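ABC transporter substrate-binding protein (Rhizobium radiobacter, PDB 6TFQ) probably serves as the solute-binding component of an ABC importer of the peptide/nickel type, here with a sugar–glutamate conjugate bound. Local coordinates at residues M8-E13 / Y201-N206; L128-P133 / A427-T432; I255-P260 / V449-A454. All coordinates share one frame; numbering follows the deposited sequence.

Contact 1. Residues M8-E13 / Y201-N206. With GLC (alpha-D-glucopyranose), chain C.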
HETATM    1  N   MSE A   8      18.868   3.932  -8.284  1.00 43.57           N
HETATM    2  CA  MSE A   8      18.059   3.292  -7.259  1.00 44.11           C
HETATM    3  C   MSE A   8      17.671   1.875  -7.698  1.00 45.47           C
HETATM    4  O   MSE A   8      17.239   1.709  -8.833  1.00 44.02           O
HETATM    5  CB  MSE A   8      16.821   4.172  -7.121  1.00 46.49           C
HETATM    6  CG  MSE A   8      16.009   3.905  -5.917  1.00 54.44           C
HETATM    7 SE   MSE A   8      14.551   5.235  -5.869  1.00 61.77          SE
HETATM    8  CE  MSE A   8      13.473   4.227  -4.770  1.00 55.26           C
ATOM      9  N   GLY A   9      17.830   0.889  -6.803  1.00 40.68           N
ATOM     10  CA  GLY A   9      17.504  -0.517  -7.061  1.00 39.71           C
ATOM     11  C   GLY A   9      16.359  -0.995  -6.194  1.00 42.23           C
ATOM     12  O   GLY A   9      16.406  -0.830  -4.974  1.00 39.29           O
ATOM     13  N   VAL A  10      15.307  -1.570  -6.811  1.00 39.05           N
ATOM     14  CA  VAL A  10      14.095  -1.966  -6.070  1.00 38.33           C
ATOM     15  C   VAL A  10      13.754  -3.465  -6.226  1.00 43.74           C
ATOM     16  O   VAL A  10      14.170  -4.093  -7.202  1.00 42.21           O
ATOM     17  CB  VAL A  10      12.860  -1.053  -6.415  1.00 40.83           C
ATOM     18  CG1 VAL A  10      13.159   0.430  -6.184  1.00 40.45           C
ATOM     19  CG2 VAL A  10      12.343  -1.298  -7.836  1.00 40.39           C
ATOM     20  N   ALA A  11      12.978  -4.018  -5.271  1.00 41.90           N
ATOM     21  CA  ALA A  11      12.522  -5.418  -5.310  1.00 41.94           C
ATOM     22  C   ALA A  11      11.271  -5.496  -6.216  1.00 44.29           C
ATOM     23  O   ALA A  11      10.145  -5.561  -5.743  1.00 44.35           O
ATOM     24  CB  ALA A  11      12.222  -5.921  -3.897  1.00 41.97           C
ATOM     25  N   SER A  12      11.489  -5.427  -7.526  1.00 40.48           N
ATOM     26  CA  SER A  12      10.451  -5.458  -8.551  1.00 39.91           C
ATOM     27  C   SER A  12      11.037  -5.918  -9.884  1.00 42.89           C
ATOM     28  O   SER A  12      12.225  -5.737 -10.126  1.00 41.99           O
ATOM     29  CB  SER A  12       9.832  -4.069  -8.714  1.00 43.07           C
ATOM     30  OG  SER A  12       8.778  -4.057  -9.662  1.00 42.37           O
ATOM     31  N   GLU A  13      10.189  -6.489 -10.752  1.00 40.28           N
ATOM     32  CA  GLU A  13      10.571  -6.958 -12.081  1.00 39.98           C
ATOM     33  C   GLU A  13      10.297  -5.932 -13.154  1.00 43.63           C
ATOM     34  O   GLU A  13      10.965  -5.939 -14.185  1.00 42.96           O
ATOM     35  CB  GLU A  13       9.836  -8.277 -12.448  1.00 41.21           C
ATOM     36  CG  GLU A  13      10.229  -9.480 -11.598  1.00 44.83           C
ATOM     37  CD  GLU A  13      11.636 -10.030 -11.762  1.00 55.10           C
ATOM     38  OE1 GLU A  13      12.411  -9.504 -12.594  1.00 50.65           O
ATOM     39  OE2 GLU A  13      11.959 -11.008 -11.051  1.00 47.41           O
ATOM     40  N   TYR A 201      15.793   4.343 -12.061  1.00 42.53           N
ATOM     41  CA  TYR A 201      15.011   3.477 -11.181  1.00 41.81           C
ATOM     42  C   TYR A 201      15.074   2.057 -11.758  1.00 44.78           C
ATOM     43  O   TYR A 201      14.409   1.750 -12.744  1.00 43.56           O
ATOM     44  CB  TYR A 201      13.575   4.034 -11.095  1.00 41.76           C
ATOM     45  CG  TYR A 201      12.675   3.339 -10.102  1.00 42.43           C
ATOM     46  CD1 TYR A 201      11.941   2.208 -10.468  1.00 43.87           C
ATOM     47  CD2 TYR A 201      12.463   3.875  -8.832  1.00 42.89           C
ATOM     48  CE1 TYR A 201      11.033   1.620  -9.587  1.00 43.49           C
ATOM     49  CE2 TYR A 201      11.561   3.296  -7.943  1.00 42.94           C
ATOM     50  CZ  TYR A 201      10.847   2.170  -8.324  1.00 46.08           C
ATOM     51  OH  TYR A 201       9.971   1.593  -7.444  1.00 42.88           O
ATOM     52  N   ARG A 202      15.888   1.201 -11.136  1.00 41.35           N
ATOM     53  CA  ARG A 202      16.217  -0.131 -11.644  1.00 41.15           C
ATOM     54  C   ARG A 202      15.512  -1.301 -10.964  1.00 42.33           C
ATOM     55  O   ARG A 202      15.432  -1.384  -9.734  1.00 37.99           O
ATOM     56  CB  ARG A 202      17.737  -0.345 -11.619  1.00 39.15           C
ATOM     57  CG  ARG A 202      18.455   0.734 -12.424  1.00 44.31           C
ATOM     58  CD  ARG A 202      19.928   0.762 -12.146  1.00 46.71           C
ATOM     59  NE  ARG A 202      20.591   1.844 -12.867  1.00 49.79           N
ATOM     60  CZ  ARG A 202      21.904   1.920 -13.058  1.00 57.03           C
ATOM     61  NH1 ARG A 202      22.707   0.977 -12.584  1.00 47.75           N
ATOM     62  NH2 ARG A 202      22.422   2.934 -13.731  1.00 49.65           N
ATOM     63  N   PHE A 203      14.996  -2.200 -11.820  1.00 39.35           N
ATOM     64  CA  PHE A 203      14.284  -3.428 -11.444  1.00 38.39           C
ATOM     65  C   PHE A 203      15.311  -4.508 -11.132  1.00 43.16           C
ATOM     66  O   PHE A 203      15.928  -5.043 -12.038  1.00 43.13           O
ATOM     67  CB  PHE A 203      13.303  -3.853 -12.569  1.00 39.65           C
ATOM     68  CG  PHE A 203      12.257  -2.786 -12.786  1.00 40.73           C
ATOM     69  CD1 PHE A 203      11.399  -2.408 -11.754  1.00 42.04           C
ATOM     70  CD2 PHE A 203      12.156  -2.125 -14.011  1.00 42.29           C
ATOM     71  CE1 PHE A 203      10.473  -1.373 -11.930  1.00 42.77           C
ATOM     72  CE2 PHE A 203      11.227  -1.091 -14.188  1.00 44.94           C
ATOM     73  CZ  PHE A 203      10.400  -0.715 -13.138  1.00 42.43           C
ATOM     74  N   LEU A 204      15.560  -4.738  -9.834  1.00 40.88           N
ATOM     75  CA  LEU A 204      16.550  -5.686  -9.338  1.00 40.31           C
ATOM     76  C   LEU A 204      15.933  -6.560  -8.241  1.00 42.88           C
ATOM     77  O   LEU A 204      16.291  -6.443  -7.066  1.00 41.24           O
ATOM     78  CB  LEU A 204      17.813  -4.935  -8.844  1.00 40.35           C
ATOM     79  CG  LEU A 204      18.647  -4.197  -9.904  1.00 44.98           C
ATOM     80  CD1 LEU A 204      19.723  -3.360  -9.240  1.00 45.46           C
ATOM     81  CD2 LEU A 204      19.288  -5.195 -10.928  1.00 47.83           C
ATOM     82  N   ASN A 205      14.988  -7.427  -8.644  1.00 40.09           N
ATOM     83  CA  ASN A 205      14.235  -8.307  -7.756  1.00 41.23           C
ATOM     84  C   ASN A 205      15.099  -9.218  -6.875  1.00 43.96           C
ATOM     85  O   ASN A 205      14.866  -9.295  -5.664  1.00 43.20           O
ATOM     86  CB  ASN A 205      13.202  -9.143  -8.540  1.00 40.91           C
ATOM     87  CG  ASN A 205      12.086  -9.616  -7.632  1.00 49.62           C
ATOM     88  OD1 ASN A 205      11.413  -8.810  -6.989  1.00 44.86           O
ATOM     89  ND2 ASN A 205      11.887 -10.931  -7.520  1.00 36.96           N
ATOM     90  N   ASN A 206      16.089  -9.882  -7.477  1.00 40.27           N
ATOM     91  CA  ASN A 206      16.999 -10.774  -6.769  1.00 39.82           C
ATOM     92  C   ASN A 206      17.798  -9.978  -5.718  1.00 42.59           C
ATOM     93  O   ASN A 206      18.508  -9.030  -6.076  1.00 42.82           O
ATOM     94  CB  ASN A 206      17.901 -11.508  -7.755  1.00 36.99           C
ATOM     95  CG  ASN A 206      18.802 -12.492  -7.065  1.00 50.33           C
ATOM     96  OD1 ASN A 206      19.856 -12.133  -6.533  1.00 47.56           O
ATOM     97  ND2 ASN A 206      18.401 -13.748  -7.043  1.00 41.74           N
TER
HETATM   98  C1  GLC C 601      15.080 -13.050  -9.202  1.00 90.57           C
HETATM   99  C2  GLC C 601      15.475 -12.507 -10.582  1.00 91.16           C
HETATM  100  C3  GLC C 601      16.547 -13.376 -11.231  1.00 94.25           C
HETATM  101  C4  GLC C 601      17.141 -14.369 -10.235  1.00 96.04           C
HETATM  102  C5  GLC C 601      16.048 -15.259  -9.639  1.00 95.71           C
HETATM  103  C6  GLC C 601      16.496 -16.044  -8.423  1.00 96.46           C
HETATM  104  O1  GLC C 601      13.950 -12.416  -8.717  1.00 87.45           O
HETATM  105  O2  GLC C 601      14.347 -12.389 -11.440  1.00 89.37           O
HETATM  106  O3  GLC C 601      17.578 -12.554 -11.772  1.00 95.47           O
HETATM  107  O4  GLC C 601      18.122 -15.171 -10.882  1.00 97.87           O
HETATM  108  O5  GLC C 601      14.906 -14.472  -9.239  1.00 94.30           O
HETATM  109  O6  GLC C 601      15.404 -16.639  -7.730  1.00 96.59           O
HETATM  110  O   HOH W   1      14.659  -7.975 -11.559  1.00 44.61           O
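V10 O takes two backbone N-H groups: L204 N from across the contact at 3.0 Å and, weakly, S12 N from the inverse gamma turn centred on A11. The oxygen closes a parallel strand pair, 5-10 beside 198-203, in the large mixed sheet of this solute-binding fold. Upstream, R202 N donates to M8 O at 2.7 Å and V10 N to R202 O, so R202 is gripped through both its N-H and its carbonyl.

M8, V10, Y201 and F203 share one sheet face, against helix 26-35. The Y201 ring stands with CG anti to the backbone N (chi1 -174°) and runs alongside M8, a selenomethionine, both pointing the same way. SE lies 5.0 Å from the ring centroid in an oblique Met-aromatic contact, and the CE methyl reaches ring atom CE2. V10 crosses the tyrosine at about a right angle and brings both methyls to it, CG1 coming within 3.6 Å of CZ. The ring's rim also meets F203 CE1 in its own plane, while OH bonds to S27 OG of helix 26-35. With only an alanine here in place of the tyrosine, the S27 hydroxyl is likely to lose this partner and a gap to open beside the V10 methyls and the end of M8.

Beyond the strands, E13 and N205 cross at about a right angle, their carboxylate and amide planes 44° apart. Both hold the bound glucose: its O2 donates to E13 OE2 at 2.8 Å, and N205 ND2 donates to its O1. A water links the two segments, accepting from N205 N and donating to E13 OE1 at 2.9 Å and, weakly, to F203 O.

Contact 2. Residues L128-P133 / A427-T432. With SO4 (sulfate ion), chain G.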
ATOM      1  N   LEU A 128     -20.425  15.419  -0.477  1.00 49.47           N
ATOM      2  CA  LEU A 128     -20.521  14.057   0.034  1.00 48.98           C
ATOM      3  C   LEU A 128     -21.987  13.722   0.356  1.00 54.09           C
ATOM      4  O   LEU A 128     -22.718  14.584   0.840  1.00 52.77           O
ATOM      5  CB  LEU A 128     -19.645  13.882   1.296  1.00 48.04           C
ATOM      6  CG  LEU A 128     -18.129  14.149   1.183  1.00 52.02           C
ATOM      7  CD1 LEU A 128     -17.461  13.976   2.529  1.00 51.50           C
ATOM      8  CD2 LEU A 128     -17.460  13.232   0.166  1.00 52.92           C
ATOM      9  N   THR A 129     -22.403  12.481   0.057  1.00 52.00           N
ATOM     10  CA  THR A 129     -23.744  11.932   0.327  1.00 53.56           C
ATOM     11  C   THR A 129     -23.880  11.709   1.847  1.00 56.67           C
ATOM     12  O   THR A 129     -24.942  11.930   2.422  1.00 57.19           O
ATOM     13  CB  THR A 129     -23.926  10.610  -0.475  1.00 63.89           C
ATOM     14  OG1 THR A 129     -23.944  10.922  -1.864  1.00 66.74           O
ATOM     15  CG2 THR A 129     -25.218   9.872  -0.140  1.00 63.88           C
ATOM     16  N   ARG A 130     -22.780  11.281   2.474  1.00 52.30           N
ATOM     17  CA  ARG A 130     -22.649  10.957   3.891  1.00 51.69           C
ATOM     18  C   ARG A 130     -21.243  11.343   4.376  1.00 54.54           C
ATOM     19  O   ARG A 130     -20.351  11.598   3.561  1.00 53.07           O
ATOM     20  CB  ARG A 130     -22.881   9.435   4.096  1.00 50.88           C
ATOM     21  CG  ARG A 130     -21.864   8.547   3.365  1.00 57.50           C
ATOM     22  CD  ARG A 130     -21.964   7.081   3.745  1.00 73.02           C
ATOM     23  NE  ARG A 130     -20.905   6.282   3.117  1.00 79.25           N
ATOM     24  CZ  ARG A 130     -20.997   5.717   1.914  1.00 93.11           C
ATOM     25  NH1 ARG A 130     -22.108   5.847   1.193  1.00 79.08           N
ATOM     26  NH2 ARG A 130     -19.983   5.016   1.424  1.00 79.88           N
ATOM     27  N   ARG A 131     -21.038  11.336   5.698  1.00 51.96           N
ATOM     28  CA  ARG A 131     -19.745  11.653   6.310  1.00 51.19           C
ATOM     29  C   ARG A 131     -18.723  10.551   6.057  1.00 53.16           C
ATOM     30  O   ARG A 131     -19.084   9.376   5.977  1.00 52.98           O
ATOM     31  CB  ARG A 131     -19.892  11.883   7.828  1.00 50.50           C
ATOM     32  CG  ARG A 131     -20.514  13.223   8.189  1.00 60.04           C
ATOM     33  CD  ARG A 131     -20.825  13.321   9.674  1.00 74.60           C
ATOM     34  NE  ARG A 131     -19.978  14.316  10.338  1.00 93.73           N
ATOM     35  CZ  ARG A 131     -20.420  15.425  10.926  1.00110.51           C
ATOM     36  NH1 ARG A 131     -21.718  15.698  10.958  1.00 99.26           N
ATOM     37  NH2 ARG A 131     -19.568  16.264  11.500  1.00100.37           N
ATOM     38  N   VAL A 132     -17.461  10.943   5.886  1.00 49.15           N
ATOM     39  CA  VAL A 132     -16.318  10.033   5.745  1.00 48.88           C
ATOM     40  C   VAL A 132     -15.422  10.272   6.967  1.00 53.31           C
ATOM     41  O   VAL A 132     -15.393  11.409   7.449  1.00 51.90           O
ATOM     42  CB  VAL A 132     -15.513  10.139   4.412  1.00 51.84           C
ATOM     43  CG1 VAL A 132     -16.323   9.638   3.227  1.00 52.00           C
ATOM     44  CG2 VAL A 132     -14.973  11.545   4.164  1.00 51.59           C
ATOM     45  N   PRO A 133     -14.688   9.246   7.485  1.00 51.35           N
ATOM     46  CA  PRO A 133     -13.802   9.495   8.642  1.00 51.23           C
ATOM     47  C   PRO A 133     -12.840  10.673   8.415  1.00 55.12           C
ATOM     48  O   PRO A 133     -12.671  11.497   9.312  1.00 55.95           O
ATOM     49  CB  PRO A 133     -13.064   8.163   8.825  1.00 52.36           C
ATOM     50  CG  PRO A 133     -13.959   7.139   8.192  1.00 56.32           C
ATOM     51  CD  PRO A 133     -14.607   7.835   7.034  1.00 51.47           C
ATOM     52  N   ALA A 427     -21.540   1.236  10.055  1.00 52.53           N
ATOM     53  CA  ALA A 427     -21.955   2.085  11.180  1.00 52.43           C
ATOM     54  C   ALA A 427     -20.803   2.934  11.703  1.00 55.51           C
ATOM     55  O   ALA A 427     -21.005   4.116  11.967  1.00 54.84           O
ATOM     56  CB  ALA A 427     -22.555   1.243  12.303  1.00 53.39           C
ATOM     57  N   ALA A 428     -19.593   2.356  11.823  1.00 52.66           N
ATOM     58  CA  ALA A 428     -18.406   3.079  12.305  1.00 53.00           C
ATOM     59  C   ALA A 428     -18.003   4.232  11.381  1.00 58.19           C
ATOM     60  O   ALA A 428     -17.536   5.275  11.856  1.00 57.37           O
ATOM     61  CB  ALA A 428     -17.238   2.120  12.473  1.00 52.85           C
ATOM     62  N   ARG A 429     -18.199   4.028  10.064  1.00 55.60           N
ATOM     63  CA  ARG A 429     -17.869   4.958   8.980  1.00 55.81           C
ATOM     64  C   ARG A 429     -18.488   6.362   9.154  1.00 61.16           C
ATOM     65  O   ARG A 429     -17.819   7.370   8.892  1.00 59.93           O
ATOM     66  CB  ARG A 429     -18.292   4.339   7.633  1.00 54.54           C
ATOM     67  CG  ARG A 429     -17.428   4.732   6.472  1.00 64.77           C
ATOM     68  CD  ARG A 429     -17.919   4.058   5.206  1.00 62.12           C
ATOM     69  NE  ARG A 429     -17.387   2.702   5.049  1.00 62.77           N
ATOM     70  CZ  ARG A 429     -17.972   1.743   4.336  1.00 74.09           C
ATOM     71  NH1 ARG A 429     -19.124   1.973   3.713  1.00 50.91           N
ATOM     72  NH2 ARG A 429     -17.420   0.539   4.254  1.00 60.12           N
ATOM     73  N   THR A 430     -19.748   6.421   9.605  1.00 59.47           N
ATOM     74  CA  THR A 430     -20.481   7.679   9.793  1.00 61.03           C
ATOM     75  C   THR A 430     -20.657   8.084  11.288  1.00 67.45           C
ATOM     76  O   THR A 430     -21.205   9.155  11.561  1.00 65.91           O
ATOM     77  CB  THR A 430     -21.822   7.645   9.039  1.00 65.83           C
ATOM     78  OG1 THR A 430     -22.603   6.556   9.530  1.00 69.17           O
ATOM     79  CG2 THR A 430     -21.640   7.531   7.524  1.00 59.43           C
ATOM     80  N   GLU A 431     -20.160   7.245  12.238  1.00 67.22           N
ATOM     81  CA  GLU A 431     -20.218   7.482  13.693  1.00 68.69           C
ATOM     82  C   GLU A 431     -19.312   8.652  14.063  1.00 77.21           C
ATOM     83  O   GLU A 431     -18.127   8.670  13.740  1.00 75.77           O
ATOM     84  CB  GLU A 431     -19.893   6.201  14.499  1.00 69.77           C
ATOM     85  CG  GLU A 431     -20.148   6.288  16.000  1.00 79.92           C
ATOM     86  CD  GLU A 431     -21.583   6.534  16.435  1.00 92.78           C
ATOM     87  OE1 GLU A 431     -22.431   5.626  16.266  1.00 81.84           O
ATOM     88  OE2 GLU A 431     -21.857   7.641  16.951  1.00 75.88           O
ATOM     89  N   THR A 432     -19.908   9.637  14.728  1.00 80.19           N
ATOM     90  CA  THR A 432     -19.336  10.937  15.107  1.00 82.12           C
ATOM     91  C   THR A 432     -18.309  10.929  16.265  1.00 87.61           C
ATOM     92  O   THR A 432     -17.201  11.433  16.069  1.00 86.39           O
ATOM     93  CB  THR A 432     -20.480  11.903  15.411  1.00 95.32           C
ATOM     94  OG1 THR A 432     -21.253  11.356  16.483  1.00100.04           O
ATOM     95  CG2 THR A 432     -21.376  12.152  14.187  1.00 91.70           C
TER
HETATM   96  S   SO4 G 605     -24.837  14.340  11.920  1.00182.85           S
HETATM   97  O1  SO4 G 605     -23.844  13.545  11.203  1.00182.81           O
HETATM   98  O2  SO4 G 605     -24.210  14.959  13.087  1.00182.90           O
HETATM   99  O3  SO4 G 605     -25.929  13.471  12.356  1.00183.04           O
HETATM  100  O4  SO4 G 605     -25.361  15.381  11.037  1.00182.69           O
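T430 sets its methyl CG2 against the backbone carbonyl of R131, 3.5 Å from R131 O. The contact joins the loop after strand 123-128, an inner strand of the four-stranded antiparallel sheet, to helix 422-430; no hydrogen bond crosses it. T430 is turned with OG1 between its backbone N and carbonyl carbon, and this sends CG2 rather than the hydroxyl to the loop.

R130 starts from the same crowded rotamer (chi1 62°) and then runs extended to NE, crossing T430 at about a right angle with CD 3.8 Å from T430 CG2. Its far end comes near R429: R130 NH2 and R429 NH1 are 3.9 Å apart, the guanidinium planes inclined at 40°. The D393 carboxylate, in a salt bridge with R429 NE, would probably offset part of this like charge, as may a second sulfate in a long, weak ion pair with R130; R429 NH2 is held by T397 OG1. R429 reaches D393 and T397 by a bend at chi3. Its carbonyl stays at the loop, with P133 CD 3.7 Å from R429 O.

R131 goes another way. Its arm, bent at chi3, runs from the loop to a sulfate ion, probably from the crystallisation liquor. Sulfate O4 lies at the guanidinium edge in its plane, but the hydrogen bond goes from R131 NH1 to sulfate O1, 3.0 Å long and bent to 138° at the hydrogen.

Contact 3. Residues I255-P260 / V449-A454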
ATOM      1  N   ILE A 255      -7.947 -16.381   3.980  1.00 43.94           N
ATOM      2  CA  ILE A 255      -8.474 -17.689   3.598  1.00 43.58           C
ATOM      3  C   ILE A 255      -9.815 -17.536   2.900  1.00 47.37           C
ATOM      4  O   ILE A 255     -10.736 -17.007   3.525  1.00 47.50           O
ATOM      5  CB  ILE A 255      -8.657 -18.592   4.857  1.00 46.34           C
ATOM      6  CG1 ILE A 255      -7.383 -18.699   5.724  1.00 46.30           C
ATOM      7  CG2 ILE A 255      -9.185 -19.973   4.459  1.00 45.48           C
ATOM      8  CD1 ILE A 255      -7.678 -19.254   7.164  1.00 42.51           C
ATOM      9  N   ASN A 256      -9.968 -18.067   1.663  1.00 43.48           N
ATOM     10  CA  ASN A 256     -11.287 -18.049   1.018  1.00 43.97           C
ATOM     11  C   ASN A 256     -12.212 -19.002   1.817  1.00 47.78           C
ATOM     12  O   ASN A 256     -12.046 -20.231   1.770  1.00 48.10           O
ATOM     13  CB  ASN A 256     -11.218 -18.417  -0.470  1.00 43.54           C
ATOM     14  CG  ASN A 256     -12.511 -18.178  -1.227  1.00 49.29           C
ATOM     15  OD1 ASN A 256     -13.617 -18.184  -0.681  1.00 44.88           O
ATOM     16  ND2 ASN A 256     -12.403 -17.946  -2.515  1.00 40.33           N
ATOM     17  N   ILE A 257     -13.145 -18.406   2.593  1.00 44.61           N
ATOM     18  CA  ILE A 257     -14.065 -19.129   3.487  1.00 45.46           C
ATOM     19  C   ILE A 257     -15.159 -19.920   2.725  1.00 50.27           C
ATOM     20  O   ILE A 257     -15.854 -20.712   3.349  1.00 49.92           O
ATOM     21  CB  ILE A 257     -14.675 -18.214   4.594  1.00 47.71           C
ATOM     22  CG1 ILE A 257     -15.770 -17.257   4.017  1.00 47.53           C
ATOM     23  CG2 ILE A 257     -13.567 -17.459   5.394  1.00 46.85           C
ATOM     24  CD1 ILE A 257     -16.654 -16.531   5.063  1.00 47.95           C
ATOM     25  N   THR A 258     -15.334 -19.684   1.412  1.00 48.08           N
ATOM     26  CA  THR A 258     -16.354 -20.373   0.602  1.00 49.09           C
ATOM     27  C   THR A 258     -15.819 -21.647  -0.067  1.00 52.72           C
ATOM     28  O   THR A 258     -16.593 -22.393  -0.667  1.00 52.78           O
ATOM     29  CB  THR A 258     -16.961 -19.422  -0.463  1.00 56.63           C
ATOM     30  OG1 THR A 258     -16.009 -19.203  -1.512  1.00 53.31           O
ATOM     31  CG2 THR A 258     -17.450 -18.093   0.123  1.00 55.29           C
ATOM     32  N   LYS A 259     -14.499 -21.881  -0.007  1.00 49.20           N
ATOM     33  CA  LYS A 259     -13.915 -23.034  -0.686  1.00 49.09           C
ATOM     34  C   LYS A 259     -13.503 -24.182   0.237  1.00 52.17           C
ATOM     35  O   LYS A 259     -12.686 -23.954   1.138  1.00 50.21           O
ATOM     36  CB  LYS A 259     -12.722 -22.614  -1.564  1.00 51.38           C
ATOM     37  CG  LYS A 259     -13.083 -21.753  -2.765  1.00 52.06           C
ATOM     38  CD  LYS A 259     -11.838 -21.242  -3.456  1.00 50.62           C
ATOM     39  CE  LYS A 259     -12.138 -20.787  -4.864  1.00 50.57           C
ATOM     40  NZ  LYS A 259     -10.957 -20.155  -5.516  1.00 52.92           N
ATOM     41  N   PRO A 260     -13.984 -25.437  -0.031  1.00 49.02           N
ATOM     42  CA  PRO A 260     -13.547 -26.595   0.775  1.00 49.02           C
ATOM     43  C   PRO A 260     -12.034 -26.827   0.658  1.00 51.62           C
ATOM     44  O   PRO A 260     -11.474 -26.568  -0.407  1.00 49.66           O
ATOM     45  CB  PRO A 260     -14.345 -27.772   0.176  1.00 51.76           C
ATOM     46  CG  PRO A 260     -15.513 -27.133  -0.488  1.00 56.79           C
ATOM     47  CD  PRO A 260     -14.954 -25.858  -1.063  1.00 51.52           C
ATOM     48  N   VAL A 449     -11.744 -11.846  13.286  1.00 44.87           N
ATOM     49  CA  VAL A 449     -10.809 -12.765  13.938  1.00 44.32           C
ATOM     50  C   VAL A 449     -11.478 -14.114  14.301  1.00 48.85           C
ATOM     51  O   VAL A 449     -10.936 -15.167  13.962  1.00 48.40           O
ATOM     52  CB  VAL A 449     -10.094 -12.124  15.162  1.00 47.28           C
ATOM     53  CG1 VAL A 449      -9.363 -13.180  15.983  1.00 46.50           C
ATOM     54  CG2 VAL A 449      -9.127 -11.028  14.728  1.00 46.63           C
ATOM     55  N   SER A 450     -12.634 -14.074  14.999  1.00 45.61           N
ATOM     56  CA  SER A 450     -13.324 -15.287  15.444  1.00 46.04           C
ATOM     57  C   SER A 450     -13.886 -16.123  14.270  1.00 48.81           C
ATOM     58  O   SER A 450     -13.965 -17.346  14.379  1.00 47.58           O
ATOM     59  CB  SER A 450     -14.386 -14.971  16.500  1.00 48.57           C
ATOM     60  OG  SER A 450     -15.432 -14.195  15.949  1.00 58.29           O
ATOM     61  N   ASN A 451     -14.186 -15.477  13.134  1.00 45.56           N
ATOM     62  CA  ASN A 451     -14.626 -16.214  11.949  1.00 46.61           C
ATOM     63  C   ASN A 451     -13.435 -16.831  11.198  1.00 48.10           C
ATOM     64  O   ASN A 451     -13.623 -17.697  10.349  1.00 47.44           O
ATOM     65  CB  ASN A 451     -15.453 -15.344  11.028  1.00 49.72           C
ATOM     66  CG  ASN A 451     -16.658 -16.085  10.524  1.00 79.72           C
ATOM     67  OD1 ASN A 451     -16.731 -16.445   9.342  1.00 76.00           O
ATOM     68  ND2 ASN A 451     -17.633 -16.332  11.424  1.00 66.85           N
ATOM     69  N   VAL A 452     -12.211 -16.407  11.556  1.00 45.61           N
ATOM     70  CA  VAL A 452     -10.936 -16.872  10.998  1.00 46.23           C
ATOM     71  C   VAL A 452     -10.914 -16.686   9.456  1.00 53.16           C
ATOM     72  O   VAL A 452     -10.500 -17.571   8.695  1.00 52.80           O
ATOM     73  CB  VAL A 452     -10.506 -18.305  11.458  1.00 49.61           C
ATOM     74  CG1 VAL A 452      -9.000 -18.513  11.251  1.00 48.95           C
ATOM     75  CG2 VAL A 452     -10.888 -18.570  12.917  1.00 49.43           C
ATOM     76  N   CYS A 453     -11.387 -15.505   9.022  1.00 51.83           N
ATOM     77  CA  CYS A 453     -11.385 -15.033   7.634  1.00 52.04           C
ATOM     78  C   CYS A 453      -9.912 -14.837   7.213  1.00 51.10           C
ATOM     79  O   CYS A 453      -9.514 -15.179   6.097  1.00 47.90           O
ATOM     80  CB  CYS A 453     -12.161 -13.717   7.549  1.00 53.67           C
ATOM     81  SG  CYS A 453     -13.953 -13.910   7.727  1.00 59.93           S
ATOM     82  N   ALA A 454      -9.120 -14.249   8.124  1.00 46.55           N
ATOM     83  CA  ALA A 454      -7.722 -13.936   7.888  1.00 46.04           C
ATOM     84  C   ALA A 454      -6.893 -14.170   9.137  1.00 48.94           C
ATOM     85  O   ALA A 454      -7.360 -13.927  10.241  1.00 50.31           O
ATOM     86  CB  ALA A 454      -7.580 -12.493   7.404  1.00 45.92           C
TER
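I255 N donates to C453 O at 2.9 Å with a nearly straight N-H (158°), the single hydrogen bond between 255-260 and 449-454. Van der Waals contacts flank it. Two are apolar pairs: I255 CD1 lies loosely against V452 CG1, and I257, which points toward the other segment, brings CG2 to 4.3 Å from C453 SG. The same I257 CG2 is 4.0 Å from C453 CA. A carbon-to-oxygen approach is closer, I255 CD1 lying 3.6 Å from V452 O.

Each segment is also shaped by bonds of its own. Helix 434-451 ends in a Schellman motif, V452 turning out with positive phi (56°), which delivers C453 to the contact. In 255-260, N256 to K259 form a type I turn, and N256 OD1 makes an Asx turn: T258 N and T258 OG1, the latter at 2.7 Å, approach it from the same face of the amide plane.

C453 has been seen, together with C418, to bind magnesium; the side chain of C453 is about 3 Å from that of C418, measured between nearest atoms. Around the contact, R268 of helix 265-272 bonds to N451 O, Q269 and A272 of that helix pack on V452, and strands 240-255 and 454-467 run antiparallel next to the I255–C453 bond.

In the fold
From the N terminus, strand 5-10 leads into contact 1, which closes when the chain returns at 201-206, with 187 residues in between. Within that loop lies 128-133, the first half of contact 2; its partner 427-432 comes long after, so contacts 1 and 2 cross. Contact 3 opens at 255-260, after contact 1 has closed, and ends at 449-454, crossing contact 2 but following contact 1 in series. Contact 1 joins strands of the large mixed sheet. Contact 2 ties the four-stranded antiparallel sheet to helix 422-430, and contact 3 joins the ends of strand 240-255 and helix 434-451. Contacts 1 and 2 have centres about 40 Å apart, on opposite sides of the chain's centre.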